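Local coordinates for protein 3-guanidinopropionase (Pseudomonas aeruginosa, PDB 3NIQ) that hydrolyses 3-guanidinopropanoate to beta-alanine and urea as a homohexameric, manganese-dependent member of the arginase family, at residues P131-L136 / G176-L181; P92-D97 / L102-G107. All blocks are in the same frame, centred on the assembly; numbering follows the deposited sequence.

How the contacts relate
Contacts 1 and 2 follow each other along the chain, their centres about 18 Å apart, and each involves a helix flanking the parallel sheet. Both are largely buried, but contact 1 lies deeper, its centre about 14 Å from the chain centre against about 18 Å for contact 2. Contact 1 joins helix 129-136 to the chain entering strand 178-179, mainly through leucine and phenylalanine carbon, and no other subunit touches it. Contact 2 folds a loop back on the helix it leads into, mixing proline and isoleucine packing with an arginine held by an aspartate, at a subunit interface. The two meet where Pro131 CG packs on Ile105 CG2 at 3.6 Å, making helices 129-136 and 98-114 neighbours.

Contact 1: residues P131-L136 / G176-L181; sequences PIFRAL and GLLDPL
Leu177 lays its two methyl groups against the turn of helix formed by Phe133 and Arg134, and this is the tight part of the contact. Leu177 CD1 lies 3.6 Å from Arg134 CG. Leu177 CD2 rests 3.7 Å from the carbonyl oxygen Phe133 O. The CG of Leu177 stands anti to its own carbonyl carbon (chi1 -50°), which turns it toward the helix, where CD1 meets the arginine side chain and CD2 the backbone; Leu177 CD2 also comes within 4.0 Å of Arg134 CA. The closest CA pair agrees with this reading: Phe133 CA and Leu177 CA are 6.2 Å apart.

One residue further on, the packing is more open. Leu178 CD1 approaches Phe133 CE2 at 4.2 Å, obliquely to the ring. Neighbours add to this cluster: Tyr236 meets the Phe133 ring edge-to-face, and Ala172 of helix 168-174 and Met144 of strand 142-147 touch both Phe133 and Leu178.

The polar side belongs to Arg134, which is partly exposed. With CG beside the backbone N (chi1 -80°) and the chain extended from CG to NE, its methylene at CG serves Leu177 while the guanidinium is carried past the leucine. There NE forms a salt bridge with Glu175, and NH2 makes a weak hydrogen bond with Tyr163.

Gly176, with phi 78°, closes the preceding helix in a Schellman motif, after which backbone bonds tie Leu177 and Asp179 to Leu142. A bound manganese ion lies about 11 Å from the Phe133 side chain. Helix 129-136 is thus joined to the end of helix 168-174 and the chain leading to strand 183-188, and Phe133 reaches the central parallel sheet through Leu142 and Met144, as in the alpha/beta/alpha fold of the arginase family.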
loop_
_atom_site.group_PDB
_atom_site.type_symbol
_atom_site.label_atom_id
_atom_site.label_comp_id
_atom_site.label_asym_id
_atom_site.label_seq_id
_atom_site.Cartn_x
_atom_site.Cartn_y
_atom_site.Cartn_z
ATOM N N PRO A 131 -8.254 2.492 -33.228
ATOM C CA PRO A 131 -7.580 3.406 -34.162
ATOM C C PRO A 131 -6.301 2.830 -34.774
ATOM O O PRO A 131 -5.996 3.094 -35.932
ATOM C CB PRO A 131 -7.303 4.657 -33.306
ATOM C CG PRO A 131 -7.403 4.156 -31.858
ATOM C CD PRO A 131 -8.471 3.118 -31.912
ATOM N N ILE A 132 -5.569 2.020 -34.021
ATOM C CA ILE A 132 -4.445 1.264 -34.574
ATOM C C ILE A 132 -4.882 0.390 -35.772
ATOM O O ILE A 132 -4.265 0.441 -36.854
ATOM C CB ILE A 132 -3.780 0.384 -33.457
ATOM C CG1 ILE A 132 -3.221 1.274 -32.348
ATOM C CG2 ILE A 132 -2.656 -0.517 -34.049
ATOM C CD1 ILE A 132 -2.455 0.502 -31.178
ATOM N N PHE A 133 -5.947 -0.396 -35.594
ATOM C CA PHE A 133 -6.451 -1.248 -36.674
ATOM C C PHE A 133 -6.962 -0.409 -37.856
ATOM O O PHE A 133 -6.829 -0.816 -39.011
ATOM C CB PHE A 133 -7.567 -2.176 -36.173
ATOM C CG PHE A 133 -7.076 -3.412 -35.460
ATOM C CD1 PHE A 133 -5.782 -3.495 -34.974
ATOM C CD2 PHE A 133 -7.931 -4.503 -35.274
ATOM C CE1 PHE A 133 -5.331 -4.629 -34.329
ATOM C CE2 PHE A 133 -7.490 -5.659 -34.614
ATOM C CZ PHE A 133 -6.184 -5.722 -34.139
ATOM N N ARG A 134 -7.531 0.756 -37.566
ATOM C CA ARG A 134 -7.944 1.683 -38.621
ATOM C C ARG A 134 -6.774 2.076 -39.507
ATOM O O ARG A 134 -6.933 2.190 -40.727
ATOM C CB ARG A 134 -8.640 2.912 -38.042
ATOM C CG ARG A 134 -10.109 2.627 -37.695
ATOM C CD ARG A 134 -10.752 3.785 -36.947
ATOM N NE ARG A 134 -12.149 3.513 -36.632
ATOM C CZ ARG A 134 -12.964 4.390 -36.044
ATOM N NH1 ARG A 134 -12.512 5.580 -35.662
ATOM N NH2 ARG A 134 -14.224 4.064 -35.806
ATOM N N ALA A 135 -5.592 2.229 -38.918
ATOM C CA ALA A 135 -4.390 2.485 -39.717
ATOM C C ALA A 135 -3.836 1.243 -40.387
ATOM O O ALA A 135 -3.543 1.265 -41.592
ATOM C CB ALA A 135 -3.283 3.158 -38.876
ATOM N N LEU A 136 -3.673 0.166 -39.616
ATOM C CA LEU A 136 -2.950 -1.021 -40.097
ATOM C C LEU A 136 -3.787 -1.917 -40.980
ATOM O O LEU A 136 -3.236 -2.743 -41.703
ATOM C CB LEU A 136 -2.392 -1.884 -38.937
ATOM C CG LEU A 136 -1.484 -1.299 -37.851
ATOM C CD1 LEU A 136 -0.705 -2.398 -37.082
ATOM C CD2 LEU A 136 -0.553 -0.253 -38.394
ATOM N N GLY A 176 -14.413 -3.701 -41.466
ATOM C CA GLY A 176 -13.636 -4.496 -42.440
ATOM C C GLY A 176 -12.127 -4.533 -42.168
ATOM O O GLY A 176 -11.339 -4.869 -43.061
ATOM N N LEU A 177 -11.720 -4.213 -40.937
ATOM C CA LEU A 177 -10.294 -4.115 -40.604
ATOM C C LEU A 177 -9.746 -5.403 -40.034
ATOM O O LEU A 177 -8.547 -5.673 -40.111
ATOM C CB LEU A 177 -10.068 -2.999 -39.575
ATOM C CG LEU A 177 -10.697 -1.643 -39.910
ATOM C CD1 LEU A 177 -10.790 -0.790 -38.639
ATOM C CD2 LEU A 177 -9.886 -0.916 -41.017
ATOM N N LEU A 178 -10.633 -6.161 -39.406
ATOM C CA LEU A 178 -10.292 -7.398 -38.764
ATOM C C LEU A 178 -11.100 -8.514 -39.418
ATOM O O LEU A 178 -12.327 -8.436 -39.491
ATOM C CB LEU A 178 -10.619 -7.330 -37.268
ATOM C CG LEU A 178 -10.493 -8.615 -36.426
ATOM C CD1 LEU A 178 -9.064 -9.128 -36.428
ATOM C CD2 LEU A 178 -11.016 -8.409 -34.985
ATOM N N ASP A 179 -10.397 -9.547 -39.867
ATOM C CA ASP A 179 -11.023 -10.718 -40.474
ATOM C C ASP A 179 -11.467 -11.689 -39.356
ATOM O O ASP A 179 -10.647 -12.341 -38.725
ATOM C CB ASP A 179 -10.038 -11.371 -41.466
ATOM C CG ASP A 179 -10.572 -12.674 -42.079
ATOM O OD1 ASP A 179 -11.715 -13.067 -41.783
ATOM O OD2 ASP A 179 -9.823 -13.320 -42.831
ATOM N N PRO A 180 -12.782 -11.803 -39.122
ATOM C CA PRO A 180 -13.237 -12.622 -37.997
ATOM C C PRO A 180 -12.885 -14.124 -38.093
ATOM O O PRO A 180 -12.716 -14.764 -37.056
ATOM C CB PRO A 180 -14.762 -12.387 -37.979
ATOM C CG PRO A 180 -15.100 -11.975 -39.341
ATOM C CD PRO A 180 -13.907 -11.221 -39.878
ATOM N N LEU A 181 -12.746 -14.678 -39.300
ATOM C CA LEU A 181 -12.335 -16.101 -39.422
ATOM C C LEU A 181 -10.883 -16.327 -39.076
ATOM O O LEU A 181 -10.480 -17.455 -38.831
ATOM C CB LEU A 181 -12.578 -16.658 -40.837
ATOM C CG LEU A 181 -13.797 -17.571 -40.987
ATOM C CD1 LEU A 181 -15.075 -16.741 -40.872
ATOM C CD2 LEU A 181 -13.750 -18.296 -42.321
#

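Contact 2: residues P92-D97 / L102-G107; sequences PVNPID and LRRIEG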
loop_
_atom_site.group_PDB
_atom_site.type_symbol
_atom_site.label_atom_id
_atom_site.label_comp_id
_atom_site.label_asym_id
_atom_site.label_seq_id
_atom_site.Cartn_x
_atom_site.Cartn_y
_atom_site.Cartn_z
ATOM N N PRO A 92 -0.641 10.971 -29.838
ATOM C CA PRO A 92 -1.396 12.124 -29.349
ATOM C C PRO A 92 -2.752 11.665 -28.797
ATOM O O PRO A 92 -3.404 10.809 -29.391
ATOM C CB PRO A 92 -1.557 13.006 -30.611
ATOM C CG PRO A 92 -1.352 12.064 -31.771
ATOM C CD PRO A 92 -0.368 11.053 -31.283
ATOM N N VAL A 93 -3.148 12.218 -27.657
ATOM C CA VAL A 93 -4.343 11.797 -26.950
ATOM C C VAL A 93 -5.070 13.039 -26.399
ATOM O O VAL A 93 -4.432 14.050 -26.120
ATOM C CB VAL A 93 -3.947 10.821 -25.796
ATOM C CG1 VAL A 93 -5.051 10.669 -24.794
ATOM C CG2 VAL A 93 -3.533 9.446 -26.358
ATOM N N ASN A 94 -6.392 12.946 -26.249
ATOM C CA ASN A 94 -7.224 13.993 -25.643
ATOM C C ASN A 94 -8.119 13.355 -24.567
ATOM O O ASN A 94 -9.117 12.692 -24.883
ATOM C CB ASN A 94 -8.081 14.683 -26.710
ATOM C CG ASN A 94 -8.995 15.783 -26.137
ATOM O OD1 ASN A 94 -9.226 15.892 -24.925
ATOM N ND2 ASN A 94 -9.534 16.587 -27.027
ATOM N N PRO A 95 -7.760 13.551 -23.289
ATOM C CA PRO A 95 -8.467 12.888 -22.176
ATOM C C PRO A 95 -9.925 13.339 -21.989
ATOM O O PRO A 95 -10.690 12.677 -21.273
ATOM C CB PRO A 95 -7.634 13.264 -20.953
ATOM C CG PRO A 95 -6.952 14.584 -21.348
ATOM C CD PRO A 95 -6.654 14.418 -22.826
ATOM N N ILE A 96 -10.292 14.443 -22.629
ATOM C CA ILE A 96 -11.616 15.043 -22.476
ATOM C C ILE A 96 -12.591 14.648 -23.588
ATOM O O ILE A 96 -13.807 14.636 -23.381
ATOM C CB ILE A 96 -11.505 16.599 -22.422
ATOM C CG1 ILE A 96 -10.638 17.026 -21.240
ATOM C CG2 ILE A 96 -12.895 17.275 -22.345
ATOM C CD1 ILE A 96 -11.081 16.427 -19.876
ATOM N N ASP A 97 -12.051 14.322 -24.755
ATOM C CA ASP A 97 -12.836 14.160 -25.980
ATOM C C ASP A 97 -12.433 12.866 -26.667
ATOM O O ASP A 97 -11.374 12.788 -27.300
ATOM C CB ASP A 97 -12.566 15.357 -26.911
ATOM C CG ASP A 97 -13.388 15.317 -28.192
ATOM O OD1 ASP A 97 -13.933 14.243 -28.561
ATOM O OD2 ASP A 97 -13.488 16.382 -28.840
ATOM N N LEU A 102 -9.604 9.338 -30.816
ATOM C CA LEU A 102 -9.713 8.337 -31.875
ATOM C C LEU A 102 -9.134 8.854 -33.177
ATOM O O LEU A 102 -8.340 8.153 -33.842
ATOM C CB LEU A 102 -11.170 7.957 -32.116
ATOM C CG LEU A 102 -11.869 6.922 -31.254
ATOM C CD1 LEU A 102 -13.309 6.759 -31.748
ATOM C CD2 LEU A 102 -11.116 5.557 -31.272
ATOM N N ARG A 103 -9.521 10.079 -33.553
ATOM C CA ARG A 103 -8.979 10.694 -34.763
ATOM C C ARG A 103 -7.464 10.860 -34.675
ATOM O O ARG A 103 -6.735 10.505 -35.606
ATOM C CB ARG A 103 -9.620 12.060 -35.032
ATOM C CG ARG A 103 -9.139 12.729 -36.334
ATOM C CD ARG A 103 -9.687 14.184 -36.474
ATOM N NE ARG A 103 -9.256 15.020 -35.349
ATOM C CZ ARG A 103 -8.072 15.639 -35.271
ATOM N NH1 ARG A 103 -7.191 15.533 -36.269
ATOM N NH2 ARG A 103 -7.760 16.353 -34.185
ATOM N N ARG A 104 -7.004 11.430 -33.560
ATOM C CA ARG A 104 -5.591 11.781 -33.421
ATOM C C ARG A 104 -4.727 10.526 -33.369
ATOM O O ARG A 104 -3.664 10.457 -34.001
ATOM C CB ARG A 104 -5.388 12.661 -32.187
ATOM C CG ARG A 104 -5.882 14.106 -32.427
ATOM C CD ARG A 104 -6.222 14.847 -31.148
ATOM N NE ARG A 104 -5.028 15.199 -30.390
ATOM C CZ ARG A 104 -4.948 16.219 -29.538
ATOM N NH1 ARG A 104 -6.001 16.999 -29.332
ATOM N NH2 ARG A 104 -3.811 16.453 -28.895
ATOM N N ILE A 105 -5.215 9.512 -32.652
ATOM C CA ILE A 105 -4.458 8.276 -32.537
ATOM C C ILE A 105 -4.309 7.587 -33.878
ATOM O O ILE A 105 -3.204 7.153 -34.229
ATOM C CB ILE A 105 -5.058 7.307 -31.502
ATOM C CG1 ILE A 105 -4.983 7.949 -30.107
ATOM C CG2 ILE A 105 -4.327 5.977 -31.573
ATOM C CD1 ILE A 105 -5.801 7.236 -29.032
ATOM N N GLU A 106 -5.401 7.491 -34.637
ATOM C CA GLU A 106 -5.330 6.865 -35.962
ATOM C C GLU A 106 -4.341 7.615 -36.877
ATOM O O GLU A 106 -3.593 6.988 -37.631
ATOM C CB GLU A 106 -6.713 6.800 -36.636
ATOM C CG GLU A 106 -6.633 6.254 -38.079
ATOM C CD GLU A 106 -7.978 6.157 -38.803
ATOM O OE1 GLU A 106 -9.040 6.406 -38.179
ATOM O OE2 GLU A 106 -7.962 5.813 -40.003
ATOM N N GLY A 107 -4.377 8.950 -36.831
ATOM C CA GLY A 107 -3.500 9.786 -37.660
ATOM C C GLY A 107 -2.031 9.476 -37.399
ATOM O O GLY A 107 -1.236 9.340 -38.325
#
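Arg104 and Ile105 are the residues of helix 98-114 that receive the loop 92-97. Arg104 comes first: its CB lies 4.1 Å from Pro92 CG, and Pro92 CG also rests 3.6 Å from the carbonyl oxygen Arg104 O, which puts the proline ring against the helix backbone. The nearest CA atoms across the contact belong to this same pair.

Beyond CB the arginine chain is bent at chi3 (72°), which brings its guanidinium alongside the loop. Val93 O sits over one face of that group, offset toward its rim, at 3.7 Å from Arg104 NH2, and Asn94 CB lies over the same face. Pro92 CB is instead near the plane, at its edge. Arg104 NH1 makes a salt bridge with Asp100 OD2, which also accepts a hydrogen bond from Asn94 ND2; one carboxylate thus links loop and arginine.

Next along the helix, Ile105 CG1 packs 3.3 Å from Pro92 O. Ile105 CD1 reaches Val93 CG2 at 4.1 Å, the two side chains lying side by side and pointing the same way, with Trp44 touching both.

Asn94 OD1 accepts from Ile96 N at 2.9 Å in an Asx turn, and Asp97, at the N-cap, accepts from Asp100 N with OD1: a loop after strand 85-90 of the alpha/beta fold that caps and folds back on the helix it leads into, beside Asn161 of a neighbouring subunit.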